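Local atomic coordinates of iron-regulated outer membrane protein (PDB entry 4B7O), a protein that probably takes up iron, as a TonB-dependent transporter of the meningococcal outer membrane, by passing iron-siderophore complexes across it. Residues A[118-123]-A[164-169]; A[103-108]-A[136-141]. All coordinates share one frame; numbering follows the deposited sequence.

Interaction 1 (A[118-123]-A[164-169])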
ATOM      1  N   ASP A 118       2.818   2.367  -3.924  1.00 36.03           N
ATOM      2  CA  ASP A 118       3.590   2.124  -2.717  1.00 35.52           C
ATOM      3  C   ASP A 118       2.707   2.253  -1.514  1.00 37.21           C
ATOM      4  O   ASP A 118       1.603   2.767  -1.626  1.00 37.19           O
ATOM      5  CB  ASP A 118       4.749   3.093  -2.649  1.00 37.42           C
ATOM      6  CG  ASP A 118       5.730   2.888  -3.809  1.00 43.15           C
ATOM      7  OD1 ASP A 118       6.001   1.712  -4.213  1.00 38.37           O
ATOM      8  OD2 ASP A 118       6.184   3.901  -4.358  1.00 42.93           O
ATOM      9  N   ILE A 119       3.185   1.771  -0.375  1.00 34.85           N
ATOM     10  CA  ILE A 119       2.571   2.031   0.887  1.00 34.82           C
ATOM     11  C   ILE A 119       3.655   2.675   1.658  1.00 35.54           C
ATOM     12  O   ILE A 119       4.675   2.061   1.878  1.00 36.35           O
ATOM     13  CB  ILE A 119       2.209   0.731   1.646  1.00 40.70           C
ATOM     14  CG1 ILE A 119       1.264  -0.130   0.808  1.00 40.03           C
ATOM     15  CG2 ILE A 119       1.561   1.071   2.989  1.00 33.51           C
ATOM     16  CD1 ILE A 119       0.592  -1.161   1.673  1.00 43.52           C
ATOM     17  N   LYS A 120       3.461   3.914   2.076  1.00 36.61           N
ATOM     18  CA  LYS A 120       4.569   4.640   2.640  1.00 38.35           C
ATOM     19  C   LYS A 120       4.253   4.808   4.078  1.00 40.98           C
ATOM     20  O   LYS A 120       3.145   5.282   4.431  1.00 44.20           O
ATOM     21  CB  LYS A 120       4.700   6.021   1.994  1.00 37.65           C
ATOM     22  CG  LYS A 120       4.756   5.983   0.476  1.00 36.09           C
ATOM     23  CD  LYS A 120       5.307   7.328  -0.034  1.00 34.12           C
ATOM     24  CE  LYS A 120       5.282   7.370  -1.551  1.00 38.82           C
ATOM     25  NZ  LYS A 120       6.147   8.428  -2.177  1.00 43.43           N
ATOM     26  N   VAL A 121       5.191   4.434   4.938  1.00 34.61           N
ATOM     27  CA  VAL A 121       4.943   4.721   6.325  1.00 38.03           C
ATOM     28  C   VAL A 121       6.099   5.465   6.864  1.00 38.15           C
ATOM     29  O   VAL A 121       7.226   5.044   6.670  1.00 41.76           O
ATOM     30  CB  VAL A 121       4.469   3.487   7.195  1.00 41.10           C
ATOM     31  CG1 VAL A 121       4.297   2.211   6.370  1.00 33.07           C
ATOM     32  CG2 VAL A 121       5.288   3.303   8.479  1.00 37.32           C
ATOM     33  N   ASP A 122       5.806   6.583   7.521  1.00 37.61           N
ATOM     34  CA  ASP A 122       6.797   7.598   7.864  1.00 37.36           C
ATOM     35  C   ASP A 122       7.772   7.972   6.739  1.00 39.64           C
ATOM     36  O   ASP A 122       8.937   8.307   6.987  1.00 36.74           O
ATOM     37  CB  ASP A 122       7.519   7.183   9.120  1.00 40.00           C
ATOM     38  CG  ASP A 122       6.594   7.135  10.308  1.00 46.22           C
ATOM     39  OD1 ASP A 122       5.712   8.025  10.416  1.00 49.61           O
ATOM     40  OD2 ASP A 122       6.743   6.225  11.142  1.00 48.11           O
ATOM     41  N   ASN A 123       7.281   7.928   5.502  1.00 35.18           N
ATOM     42  CA  ASN A 123       8.119   8.268   4.386  1.00 41.18           C
ATOM     43  C   ASN A 123       9.272   7.266   4.110  1.00 43.49           C
ATOM     44  O   ASN A 123      10.358   7.662   3.724  1.00 38.70           O
ATOM     45  CB  ASN A 123       8.699   9.689   4.549  1.00 42.48           C
ATOM     46  CG  ASN A 123       8.923  10.361   3.194  1.00 44.38           C
ATOM     47  OD1 ASN A 123       8.178  10.107   2.247  1.00 41.14           O
ATOM     48  ND2 ASN A 123       9.955  11.195   3.092  1.00 39.89           N
ATOM     49  N   ASN A 164       1.949   5.906  -9.992  1.00 43.32           N
ATOM     50  CA  ASN A 164       0.565   5.755  -9.640  1.00 44.22           C
ATOM     51  C   ASN A 164       0.560   6.167  -8.198  1.00 46.86           C
ATOM     52  O   ASN A 164       1.543   6.699  -7.697  1.00 52.78           O
ATOM     53  CB  ASN A 164       0.120   4.330  -9.820  1.00 41.14           C
ATOM     54  CG  ASN A 164      -0.078   3.973 -11.274  1.00 49.08           C
ATOM     55  OD1 ASN A 164      -0.930   4.564 -11.968  1.00 56.84           O
ATOM     56  ND2 ASN A 164       0.708   3.019 -11.765  1.00 46.35           N
ATOM     57  N   GLY A 165      -0.512   5.997  -7.482  1.00 46.21           N
ATOM     58  CA  GLY A 165      -0.401   6.589  -6.151  1.00 44.28           C
ATOM     59  C   GLY A 165       0.353   5.835  -5.050  1.00 44.16           C
ATOM     60  O   GLY A 165       1.249   4.987  -5.291  1.00 41.86           O
ATOM     61  N   ALA A 166      -0.008   6.187  -3.825  1.00 34.40           N
ATOM     62  CA  ALA A 166       0.589   5.606  -2.707  1.00 33.11           C
ATOM     63  C   ALA A 166      -0.430   5.660  -1.563  1.00 34.82           C
ATOM     64  O   ALA A 166      -1.153   6.631  -1.449  1.00 40.05           O
ATOM     65  CB  ALA A 166       1.855   6.384  -2.378  1.00 31.11           C
ATOM     66  N   ILE A 167      -0.500   4.644  -0.706  1.00 30.30           N
ATOM     67  CA  ILE A 167      -1.130   4.833   0.576  1.00 30.13           C
ATOM     68  C   ILE A 167      -0.054   5.428   1.487  1.00 32.05           C
ATOM     69  O   ILE A 167       1.084   4.993   1.471  1.00 33.66           O
ATOM     70  CB  ILE A 167      -1.587   3.484   1.126  1.00 34.03           C
ATOM     71  CG1 ILE A 167      -2.282   2.669   0.030  1.00 34.53           C
ATOM     72  CG2 ILE A 167      -2.477   3.658   2.331  1.00 29.69           C
ATOM     73  CD1 ILE A 167      -3.756   2.933  -0.129  1.00 38.68           C
ATOM     74  N   ILE A 168      -0.387   6.410   2.298  1.00 33.03           N
ATOM     75  CA  ILE A 168       0.642   7.128   3.044  1.00 33.29           C
ATOM     76  C   ILE A 168       0.231   7.073   4.466  1.00 34.76           C
ATOM     77  O   ILE A 168      -0.864   7.476   4.791  1.00 39.23           O
ATOM     78  CB  ILE A 168       0.672   8.594   2.620  1.00 34.66           C
ATOM     79  CG1 ILE A 168       1.095   8.712   1.183  1.00 36.40           C
ATOM     80  CG2 ILE A 168       1.539   9.461   3.538  1.00 34.27           C
ATOM     81  CD1 ILE A 168       2.504   9.207   1.074  1.00 41.27           C
ATOM     82  N   ALA A 169       1.080   6.568   5.331  1.00 33.86           N
ATOM     83  CA  ALA A 169       0.662   6.476   6.716  1.00 31.99           C
ATOM     84  C   ALA A 169       1.723   7.116   7.605  1.00 33.75           C
ATOM     85  O   ALA A 169       2.882   7.199   7.230  1.00 33.87           O
ATOM     86  CB  ALA A 169       0.415   5.028   7.083  1.00 32.35           C
TER
HETATM   87  O   HOH W   1       4.555   8.245   4.967  1.00 31.27           O

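Interaction 2 (A[103-108]-A[136-141])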
ATOM      1  N   THR A 103      -0.838 -11.197   3.833  1.00 41.26           N
ATOM      2  CA  THR A 103      -0.261 -10.943   2.531  1.00 41.09           C
ATOM      3  C   THR A 103      -0.908 -11.802   1.456  1.00 41.72           C
ATOM      4  O   THR A 103      -0.497 -11.775   0.279  1.00 47.93           O
ATOM      5  CB  THR A 103       1.267 -11.059   2.570  1.00 44.55           C
ATOM      6  OG1 THR A 103       1.647 -12.236   3.309  1.00 49.16           O
ATOM      7  CG2 THR A 103       1.794  -9.866   3.284  1.00 43.00           C
ATOM      8  N   SER A 104      -1.933 -12.540   1.862  1.00 36.49           N
ATOM      9  CA  SER A 104      -2.949 -13.039   0.923  1.00 45.73           C
ATOM     10  C   SER A 104      -3.533 -11.924   0.063  1.00 43.03           C
ATOM     11  O   SER A 104      -3.930 -12.199  -1.069  1.00 41.22           O
ATOM     12  CB  SER A 104      -4.133 -13.704   1.652  1.00 41.91           C
ATOM     13  OG  SER A 104      -3.812 -15.042   2.021  1.00 44.32           O
ATOM     14  N   GLN A 105      -3.585 -10.699   0.618  1.00 41.29           N
ATOM     15  CA  GLN A 105      -4.264  -9.510   0.006  1.00 40.32           C
ATOM     16  C   GLN A 105      -3.410  -8.731  -0.992  1.00 42.26           C
ATOM     17  O   GLN A 105      -2.223  -8.430  -0.752  1.00 38.27           O
ATOM     18  CB  GLN A 105      -4.686  -8.494   1.085  1.00 31.70           C
ATOM     19  CG  GLN A 105      -5.741  -9.016   1.993  1.00 37.42           C
ATOM     20  CD  GLN A 105      -6.006  -8.108   3.165  1.00 41.26           C
ATOM     21  OE1 GLN A 105      -5.715  -6.924   3.131  1.00 43.85           O
ATOM     22  NE2 GLN A 105      -6.577  -8.663   4.205  1.00 41.03           N
ATOM     23  N   PHE A 106      -4.056  -8.379  -2.094  1.00 42.37           N
ATOM     24  CA  PHE A 106      -3.499  -7.508  -3.106  1.00 45.82           C
ATOM     25  C   PHE A 106      -4.290  -6.246  -3.079  1.00 44.34           C
ATOM     26  O   PHE A 106      -5.526  -6.261  -2.988  1.00 46.37           O
ATOM     27  CB  PHE A 106      -3.716  -8.091  -4.513  1.00 45.07           C
ATOM     28  CG  PHE A 106      -3.068  -9.411  -4.725  1.00 46.38           C
ATOM     29  CD1 PHE A 106      -1.740  -9.472  -5.118  1.00 49.23           C
ATOM     30  CD2 PHE A 106      -3.788 -10.599  -4.541  1.00 47.74           C
ATOM     31  CE1 PHE A 106      -1.114 -10.685  -5.346  1.00 49.33           C
ATOM     32  CE2 PHE A 106      -3.173 -11.818  -4.747  1.00 53.98           C
ATOM     33  CZ  PHE A 106      -1.829 -11.861  -5.153  1.00 55.05           C
ATOM     34  N   LEU A 107      -3.596  -5.157  -3.271  1.00 40.81           N
ATOM     35  CA  LEU A 107      -4.252  -3.879  -3.216  1.00 40.77           C
ATOM     36  C   LEU A 107      -4.247  -3.172  -4.600  1.00 38.69           C
ATOM     37  O   LEU A 107      -3.245  -3.238  -5.312  1.00 31.72           O
ATOM     38  CB  LEU A 107      -3.533  -3.061  -2.171  1.00 36.82           C
ATOM     39  CG  LEU A 107      -4.055  -1.635  -2.174  1.00 43.40           C
ATOM     40  CD1 LEU A 107      -4.161  -1.100  -0.739  1.00 40.64           C
ATOM     41  CD2 LEU A 107      -3.230  -0.736  -3.084  1.00 41.14           C
ATOM     42  N   THR A 108      -5.377  -2.559  -4.998  1.00 35.52           N
ATOM     43  CA  THR A 108      -5.364  -1.740  -6.190  1.00 36.45           C
ATOM     44  C   THR A 108      -5.924  -0.364  -5.934  1.00 34.71           C
ATOM     45  O   THR A 108      -6.792  -0.143  -5.087  1.00 33.14           O
ATOM     46  CB  THR A 108      -6.068  -2.411  -7.381  1.00 38.82           C
ATOM     47  OG1 THR A 108      -7.428  -2.651  -7.044  1.00 37.83           O
ATOM     48  CG2 THR A 108      -5.412  -3.723  -7.671  1.00 38.87           C
ATOM     49  N   ARG A 136       2.156  -7.419  -1.476  1.00 34.96           N
ATOM     50  CA  ARG A 136       3.199  -6.805  -0.701  1.00 39.00           C
ATOM     51  C   ARG A 136       2.666  -6.468   0.725  1.00 41.48           C
ATOM     52  O   ARG A 136       1.474  -6.246   0.920  1.00 40.87           O
ATOM     53  CB  ARG A 136       3.707  -5.588  -1.446  1.00 40.14           C
ATOM     54  CG  ARG A 136       4.442  -5.991  -2.741  1.00 41.56           C
ATOM     55  CD  ARG A 136       4.792  -4.726  -3.525  1.00 42.15           C
ATOM     56  NE  ARG A 136       5.887  -4.864  -4.486  1.00 36.04           N
ATOM     57  CZ  ARG A 136       5.789  -5.446  -5.679  1.00 38.50           C
ATOM     58  NH1 ARG A 136       4.644  -5.988  -6.114  1.00 38.93           N
ATOM     59  NH2 ARG A 136       6.865  -5.471  -6.458  1.00 48.15           N
ATOM     60  N   PHE A 137       3.543  -6.468   1.707  1.00 40.75           N
ATOM     61  CA  PHE A 137       3.152  -6.308   3.126  1.00 42.24           C
ATOM     62  C   PHE A 137       2.343  -5.019   3.352  1.00 47.79           C
ATOM     63  O   PHE A 137       2.804  -3.920   2.975  1.00 44.61           O
ATOM     64  CB  PHE A 137       4.413  -6.277   4.021  1.00 38.42           C
ATOM     65  CG  PHE A 137       4.125  -6.532   5.476  1.00 43.20           C
ATOM     66  CD1 PHE A 137       3.686  -5.485   6.338  1.00 42.63           C
ATOM     67  CD2 PHE A 137       4.271  -7.821   6.012  1.00 39.99           C
ATOM     68  CE1 PHE A 137       3.383  -5.742   7.685  1.00 39.62           C
ATOM     69  CE2 PHE A 137       3.972  -8.070   7.349  1.00 38.72           C
ATOM     70  CZ  PHE A 137       3.534  -7.037   8.191  1.00 37.79           C
ATOM     71  N   ILE A 138       1.169  -5.140   3.982  1.00 40.89           N
ATOM     72  CA  ILE A 138       0.379  -3.979   4.303  1.00 39.83           C
ATOM     73  C   ILE A 138       0.374  -3.689   5.791  1.00 38.63           C
ATOM     74  O   ILE A 138       0.002  -4.539   6.581  1.00 43.01           O
ATOM     75  CB  ILE A 138      -1.084  -4.132   3.871  1.00 41.94           C
ATOM     76  CG1 ILE A 138      -1.173  -4.354   2.363  1.00 44.19           C
ATOM     77  CG2 ILE A 138      -1.795  -2.850   4.241  1.00 44.41           C
ATOM     78  CD1 ILE A 138      -2.532  -4.793   1.824  1.00 51.55           C
ATOM     79  N   VAL A 139       0.721  -2.465   6.174  1.00 42.43           N
ATOM     80  CA  VAL A 139       0.944  -2.103   7.602  1.00 40.68           C
ATOM     81  C   VAL A 139      -0.307  -2.221   8.495  1.00 40.76           C
ATOM     82  O   VAL A 139      -1.437  -2.175   8.027  1.00 41.09           O
ATOM     83  CB  VAL A 139       1.483  -0.663   7.723  1.00 42.51           C
ATOM     84  CG1 VAL A 139       0.357   0.323   7.428  1.00 41.22           C
ATOM     85  CG2 VAL A 139       2.071  -0.416   9.101  1.00 42.30           C
ATOM     86  N   ASP A 140      -0.093  -2.369   9.786  1.00 37.83           N
ATOM     87  CA  ASP A 140      -1.182  -2.664  10.669  1.00 41.23           C
ATOM     88  C   ASP A 140      -1.641  -1.324  11.262  1.00 39.56           C
ATOM     89  O   ASP A 140      -0.864  -0.603  11.857  1.00 41.22           O
ATOM     90  CB  ASP A 140      -0.670  -3.650  11.717  1.00 43.31           C
ATOM     91  CG  ASP A 140      -1.562  -3.729  12.935  1.00 50.30           C
ATOM     92  OD1 ASP A 140      -2.788  -3.549  12.788  1.00 49.70           O
ATOM     93  OD2 ASP A 140      -1.029  -3.928  14.064  1.00 49.90           O
ATOM     94  N   PRO A 141      -2.906  -0.983  11.090  1.00 37.75           N
ATOM     95  CA  PRO A 141      -3.480   0.291  11.546  1.00 33.70           C
ATOM     96  C   PRO A 141      -3.307   0.582  12.998  1.00 36.49           C
ATOM     97  O   PRO A 141      -3.395   1.737  13.423  1.00 35.67           O
ATOM     98  CB  PRO A 141      -4.986   0.139  11.251  1.00 33.97           C
ATOM     99  CG  PRO A 141      -5.201  -1.336  11.007  1.00 38.05           C
ATOM    100  CD  PRO A 141      -3.899  -1.809  10.381  1.00 40.25           C
TER
HETATM  101  O   HOH W   2      -0.723  -7.850   1.650  1.00 45.17           O

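Interaction 1 (A[118-123]-A[164-169])
Asp118 to Val121 run parallel to Ala166 to Ala169, pairing residue for residue, with the strand axes 4.6 Å apart at their closest. Backbone bonds alternate in direction along the ladder. Ile167 N donates to Asp118 O, and Lys120 N then reaches Ile167 O at 2.7 Å. Ala169 N returns to Lys120 O at 2.6 Å. Asp122 N closes the ladder on Ala169 O, which also accepts from a water that is held in turn by Asn123 N; the bond from Asp118 N to Gly165 O at the other end is weak. Strand 118-121 is an edge of the mixed four-stranded sheet of the plug domain, and strand 144-150 flanks 166-171 on its other side. The side-chain contacts centre on Lys120: with CG anti to the carbonyl carbon (chi1 -53°), its chain runs extended beside Ile168, Lys120 CD 3.6 Å from Ile168 CD1. Further along, Lys120 CE meets Ala166 CB at 3.7 Å. The opposite face carries looser packing, with Ile119 CG2 4.4 Å from Ile167 CB and Val121 CB near Ala169 CB. Among the charges, Asp118 OD1 turns to a salt bridge with Arg509 of the barrel, while Asp122 OD2 bonds to Thr171 OG1.

Interaction 2 (A[103-108]-A[136-141])
Arg136 O is approached by two donors: the side-chain NE2 of Gln114 and a water 2.8 Å away that links it to segment 103-108. The same water lies 2.9 Å from Gln105 O, so it bridges the two backbones, although further acceptors compete for its protons. No direct hydrogen bond joins 103-108 to 136-141, and the remaining contacts are van der Waals. Thr103 brings its methyl against the backbone of Phe137, with Thr103 CG2 3.8 Å from Phe137 CA. The methyl also meets the ring obliquely, Thr103 CG2 lying 4.2 Å from Phe137 CD2. Its first torsion (chi1 45°) turns CG2 anti to the carbonyl carbon, and OG1 is directed instead to Glu283 OE1. Ile138 points toward the other segment and extends through CG1 (chi2 169°), which carries CD1 to the amide oxygen of Gln105. There the two side chains cross at about a right angle, with Ile138 CD1 4.0 Å from Gln105 OE1, while Gln105 NE2 is bound to Gly100 O. Leu107 adds a looser contact, its CB 4.5 Å from Ile138 CD1. Phe97 of strand 95-97 touches Gln105, Leu107 and Ile138 alike, and Met85 of helix 85-88 packs on Ile138 as well. The loop between strands 118-121 and 144-150 is thereby laid against the small antiparallel sheet 95-97/107-109/112-113 within the plug, the globular domain that fills the barrel of TonB-dependent transporters.

Both contacts are buried inside the barrel and belong to the plug, their centres about 12 Å apart, and their chemistry follows their place in it. Interaction 1 is regular sheet pairing, carried by direct backbone hydrogen bonds between two strands. Interaction 2 joins a loop to the segment leading into the central strand, 107-109, of a separate three-stranded sheet and relies on apolar contact and a water bridge, burying less surface (238 against 378 Å²). The two meet through one face of the larger sheet: Ile119 CD1 packs 3.7 Å from Ile138 CG1, and Ile167 CD1 4.1 Å from Leu107 CD1. Ile138 thus touches Ile119 of the larger sheet as well as Gln105 and Leu107.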